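Local atomic coordinates of restriction endonuclease S subunits (Thermoanaerobacter tengcongensis, PDB entry 3OKG), a protein that probably binds DNA as the specificity subunit of a type I restriction-modification methyltransferase, which is built from M and S polypeptides. Residues 266-271 with 299-304; 325-329 with 371-376. All coordinates share one frame; numbering follows the deposited sequence.

Overall arrangement
From the N terminus, the chain first reaches contact 1 in its second DNA specificity domain. There strand 300-302 returns to the loop 266-271 and closes off the strands that lie between them. Contact 2 opens only after contact 1 has closed. It joins helix 324-333 to helix 365-388, so the two contacts follow in series and neither nest nor cross. Their centres are about 16 Å apart and they meet directly through L328, which packs against T300 and V302; V302 CG2 lies 3.9 Å from L328 CD2. Helix 324-333 thus links the edge strand of the antiparallel sheet to the long helix that enters the predicted coiled coil.

Contact 1: 266-271 with 299-304; sequences FGDLHP and STNVAN
F266 and N301 form the stacked part of this contact. N301 CB sits over the centre of the F266 ring, 3.8 Å from the centroid, as a CH-pi contact. The N301 amide is also nearly parallel to the ring, with 5° between the planes. F266 CG is anti to the carbonyl carbon (chi1 -80°), which brings the ring alongside the strand so that its face meets N301. An alanine at F266 is likely to leave N301 CB without its aromatic cover and a gap beside the strand.

One backbone hydrogen bond joins the segments, from V302 N to L269 O (2.8 Å). A weaker CA-H...O contact follows, with H270 CA 3.4 Å from V302 O. The N301 side chain reaches in among the backbone of G267 to P271, and N301 is the residue most buried by the contact.

Nearer the end of both segments H270 meets N304. N304 OD1 comes within 3.0 Å of H270 CB, and the N304 amide is only 8° from the plane of the imidazole. P271 CD lies 3.5 Å from V302 O.

Strand 300-302 is an outermost strand of a four-stranded antiparallel sheet in the specificity domain. Backbone hydrogen bonds join N301 to L290 of strand 289-292. F266 and P271 also lie on L290, while T300 and V302 rest on helix 324-333. The loop 266-271 therefore folds over the edge of this sheet.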
# COMPACT_ATOMS: atom_id res chain seq x y z
N PHE A 266 22.19 -10.38 5.72
CA PHE A 266 21.42 -11.13 4.73
C PHE A 266 20.47 -10.18 4.00
O PHE A 266 20.04 -9.18 4.56
CB PHE A 266 20.62 -12.25 5.41
CG PHE A 266 21.44 -13.47 5.71
CD1 PHE A 266 22.76 -13.55 5.32
CD2 PHE A 266 20.88 -14.54 6.39
CE1 PHE A 266 23.51 -14.68 5.60
CE2 PHE A 266 21.62 -15.67 6.67
CZ PHE A 266 22.94 -15.74 6.27
N GLY A 267 20.16 -10.49 2.75
CA GLY A 267 19.30 -9.62 1.97
C GLY A 267 18.05 -10.43 1.78
O GLY A 267 17.85 -11.47 2.43
N ASP A 268 17.19 -9.96 0.88
CA ASP A 268 15.95 -10.67 0.59
C ASP A 268 16.11 -12.16 0.32
O ASP A 268 15.46 -12.98 0.96
CB ASP A 268 15.20 -10.00 -0.56
CG ASP A 268 14.77 -8.56 -0.23
OD1 ASP A 268 14.56 -8.25 0.97
OD2 ASP A 268 14.63 -7.75 -1.17
N LEU A 269 16.98 -12.48 -0.64
CA LEU A 269 17.30 -13.87 -0.96
C LEU A 269 18.79 -14.14 -0.81
O LEU A 269 19.19 -15.21 -0.36
CB LEU A 269 16.90 -14.23 -2.40
CG LEU A 269 15.46 -14.04 -2.86
CD1 LEU A 269 15.35 -14.46 -4.32
CD2 LEU A 269 14.49 -14.82 -1.98
N HIS A 270 19.61 -13.17 -1.22
CA HIS A 270 21.07 -13.30 -1.18
C HIS A 270 21.67 -12.15 -0.38
O HIS A 270 21.11 -11.06 -0.33
CB HIS A 270 21.65 -13.26 -2.59
CG HIS A 270 20.85 -14.03 -3.59
ND1 HIS A 270 21.23 -15.28 -4.04
CD2 HIS A 270 19.70 -13.74 -4.24
CE1 HIS A 270 20.34 -15.73 -4.91
NE2 HIS A 270 19.40 -14.81 -5.05
N PRO A 271 22.84 -12.37 0.24
CA PRO A 271 23.44 -11.26 0.97
C PRO A 271 24.21 -10.44 -0.03
O PRO A 271 24.79 -10.97 -0.98
CB PRO A 271 24.43 -11.96 1.92
CG PRO A 271 24.25 -13.44 1.68
CD PRO A 271 23.66 -13.58 0.32
N SER A 299 16.58 -18.17 10.47
CA SER A 299 16.43 -17.37 9.25
C SER A 299 17.45 -17.79 8.20
O SER A 299 18.56 -18.22 8.53
CB SER A 299 16.57 -15.88 9.56
OG SER A 299 16.65 -15.15 8.36
N THR A 300 17.09 -17.59 6.94
CA THR A 300 17.79 -18.19 5.81
C THR A 300 18.08 -17.25 4.63
O THR A 300 17.32 -16.32 4.33
CB THR A 300 16.92 -19.36 5.29
OG1 THR A 300 17.48 -20.61 5.72
CG2 THR A 300 16.84 -19.33 3.79
N ASN A 301 19.19 -17.51 3.95
CA ASN A 301 19.50 -16.90 2.66
C ASN A 301 20.21 -17.92 1.76
O ASN A 301 20.58 -19.00 2.20
CB ASN A 301 20.42 -15.68 2.83
CG ASN A 301 19.71 -14.35 2.54
OD1 ASN A 301 18.52 -14.18 2.82
ND2 ASN A 301 20.45 -13.41 1.99
N VAL A 302 20.43 -17.56 0.50
CA VAL A 302 21.25 -18.39 -0.38
C VAL A 302 22.46 -17.60 -0.85
O VAL A 302 22.36 -16.43 -1.19
CB VAL A 302 20.45 -18.87 -1.60
CG1 VAL A 302 21.38 -19.31 -2.73
CG2 VAL A 302 19.49 -19.99 -1.20
N ALA A 303 23.62 -18.25 -0.88
CA ALA A 303 24.84 -17.61 -1.37
C ALA A 303 24.81 -17.49 -2.88
O ALA A 303 24.52 -18.47 -3.56
CB ALA A 303 26.07 -18.40 -0.94
N ASN A 304 25.11 -16.31 -3.41
CA ASN A 304 25.27 -16.19 -4.86
C ASN A 304 26.71 -15.96 -5.31
O ASN A 304 26.98 -15.87 -6.51
CB ASN A 304 24.33 -15.14 -5.48
CG ASN A 304 24.30 -13.83 -4.70
OD1 ASN A 304 23.46 -12.97 -4.97
ND2 ASN A 304 25.21 -13.68 -3.74

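Contact 2: 325-329 with 371-376; sequences FWLLY and IVAYLD
Y329 and L375 pack face-on where two helices cross. The segment axes cross at 51°, 10.4 Å apart at their closest. This helix-helix packing joins helix 324-333 to helix 365-388, which runs into the predicted coiled coil.

L375 lies over one face of the Y329 ring. Its CD1 is 3.8 Å from the centroid, 15° off the ring normal, and its CB reaches the far end of the ring, 3.5 Å from Y329 CZ. V372 approaches two rings at once. Its CG2 lies at the edges of both the Y329 and W326 rings, and its CG1 touches F325 CB at 3.9 Å.

W326 CG is anti to the backbone N (chi1 -178°), which carries the indole across to I371. The two side chains meet obliquely, I371 CG2 reaching the ring edge 3.6 Å from W326 CZ3. W326 NE1 is hydrogen-bonded to P361 O, and F217 packs edge-to-face with the indole.

The polar end of Y329 meets D376. Y329 OH donates to D376 OD1 at 2.6 Å. That oxygen lies in the plane of the phenol ring, at its edge, and receives the bond on its anti lone pair.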
# COMPACT_ATOMS: atom_id res chain seq x y z
N PHE A 325 16.70 -26.13 -3.46
CA PHE A 325 15.41 -25.52 -3.16
C PHE A 325 14.46 -26.39 -2.34
O PHE A 325 13.57 -25.87 -1.66
CB PHE A 325 14.78 -24.99 -4.44
CG PHE A 325 15.52 -23.79 -4.98
CD1 PHE A 325 15.67 -22.66 -4.19
CD2 PHE A 325 16.10 -23.80 -6.23
CE1 PHE A 325 16.37 -21.53 -4.66
CE2 PHE A 325 16.80 -22.69 -6.71
CZ PHE A 325 16.93 -21.56 -5.91
N TRP A 326 14.68 -27.71 -2.36
CA TRP A 326 13.93 -28.61 -1.44
C TRP A 326 14.33 -28.29 -0.01
O TRP A 326 13.49 -28.10 0.88
CB TRP A 326 14.23 -30.08 -1.77
CG TRP A 326 13.48 -31.10 -0.93
CD1 TRP A 326 14.01 -31.91 0.05
CD2 TRP A 326 12.08 -31.43 -1.02
NE1 TRP A 326 13.02 -32.73 0.58
CE2 TRP A 326 11.84 -32.47 -0.07
CE3 TRP A 326 11.02 -30.99 -1.83
CZ2 TRP A 326 10.57 -33.02 0.12
CZ3 TRP A 326 9.76 -31.55 -1.64
CH2 TRP A 326 9.55 -32.56 -0.68
N LEU A 327 15.65 -28.21 0.20
CA LEU A 327 16.21 -27.84 1.49
C LEU A 327 15.69 -26.48 1.96
O LEU A 327 15.26 -26.32 3.11
CB LEU A 327 17.74 -27.77 1.39
CG LEU A 327 18.47 -27.33 2.67
CD1 LEU A 327 18.05 -28.22 3.84
CD2 LEU A 327 19.98 -27.38 2.47
N LEU A 328 15.72 -25.49 1.07
CA LEU A 328 15.28 -24.15 1.41
C LEU A 328 13.81 -24.10 1.86
O LEU A 328 13.48 -23.47 2.87
CB LEU A 328 15.47 -23.21 0.21
CG LEU A 328 15.47 -21.72 0.56
CD1 LEU A 328 16.54 -21.46 1.60
CD2 LEU A 328 15.72 -20.85 -0.69
N TYR A 329 12.93 -24.72 1.10
CA TYR A 329 11.52 -24.77 1.51
C TYR A 329 11.35 -25.43 2.87
O TYR A 329 10.53 -25.01 3.68
CB TYR A 329 10.68 -25.52 0.49
CG TYR A 329 10.15 -24.63 -0.60
CD1 TYR A 329 10.53 -24.82 -1.92
CD2 TYR A 329 9.28 -23.58 -0.30
CE1 TYR A 329 10.05 -24.00 -2.94
CE2 TYR A 329 8.80 -22.74 -1.31
CZ TYR A 329 9.20 -22.96 -2.61
OH TYR A 329 8.73 -22.14 -3.61
N ILE A 371 7.86 -31.21 -7.15
CA ILE A 371 7.19 -30.55 -6.04
C ILE A 371 7.67 -29.11 -5.85
O ILE A 371 6.85 -28.22 -5.61
CB ILE A 371 7.39 -31.34 -4.71
CG1 ILE A 371 6.68 -32.69 -4.80
CG2 ILE A 371 6.85 -30.55 -3.53
CD1 ILE A 371 7.01 -33.62 -3.63
N VAL A 372 8.97 -28.86 -6.01
CA VAL A 372 9.50 -27.48 -5.95
C VAL A 372 8.84 -26.59 -7.03
O VAL A 372 8.52 -25.42 -6.79
CB VAL A 372 11.05 -27.43 -6.08
CG1 VAL A 372 11.54 -26.04 -6.43
CG2 VAL A 372 11.72 -27.85 -4.75
N ALA A 373 8.64 -27.13 -8.22
CA ALA A 373 7.98 -26.36 -9.27
C ALA A 373 6.56 -25.93 -8.83
O ALA A 373 6.14 -24.80 -9.05
CB ALA A 373 7.93 -27.16 -10.55
N TYR A 374 5.85 -26.83 -8.19
CA TYR A 374 4.51 -26.53 -7.68
C TYR A 374 4.53 -25.46 -6.59
O TYR A 374 3.76 -24.51 -6.64
CB TYR A 374 3.81 -27.79 -7.20
CG TYR A 374 2.54 -27.51 -6.43
CD1 TYR A 374 1.40 -27.05 -7.08
CD2 TYR A 374 2.48 -27.72 -5.06
CE1 TYR A 374 0.22 -26.79 -6.39
CE2 TYR A 374 1.30 -27.48 -4.35
CZ TYR A 374 0.18 -27.01 -5.02
OH TYR A 374 -0.99 -26.75 -4.33
N LEU A 375 5.39 -25.63 -5.58
CA LEU A 375 5.52 -24.65 -4.50
C LEU A 375 5.97 -23.28 -5.01
O LEU A 375 5.55 -22.26 -4.49
CB LEU A 375 6.54 -25.14 -3.45
CG LEU A 375 6.15 -26.40 -2.65
CD1 LEU A 375 7.31 -26.75 -1.68
CD2 LEU A 375 4.85 -26.20 -1.90
N ASP A 376 6.87 -23.28 -5.99
CA ASP A 376 7.35 -22.03 -6.55
C ASP A 376 6.19 -21.22 -7.13
O ASP A 376 6.16 -20.00 -6.99
CB ASP A 376 8.37 -22.29 -7.66
CG ASP A 376 9.75 -22.61 -7.13
OD1 ASP A 376 9.99 -22.45 -5.91
OD2 ASP A 376 10.60 -23.01 -7.95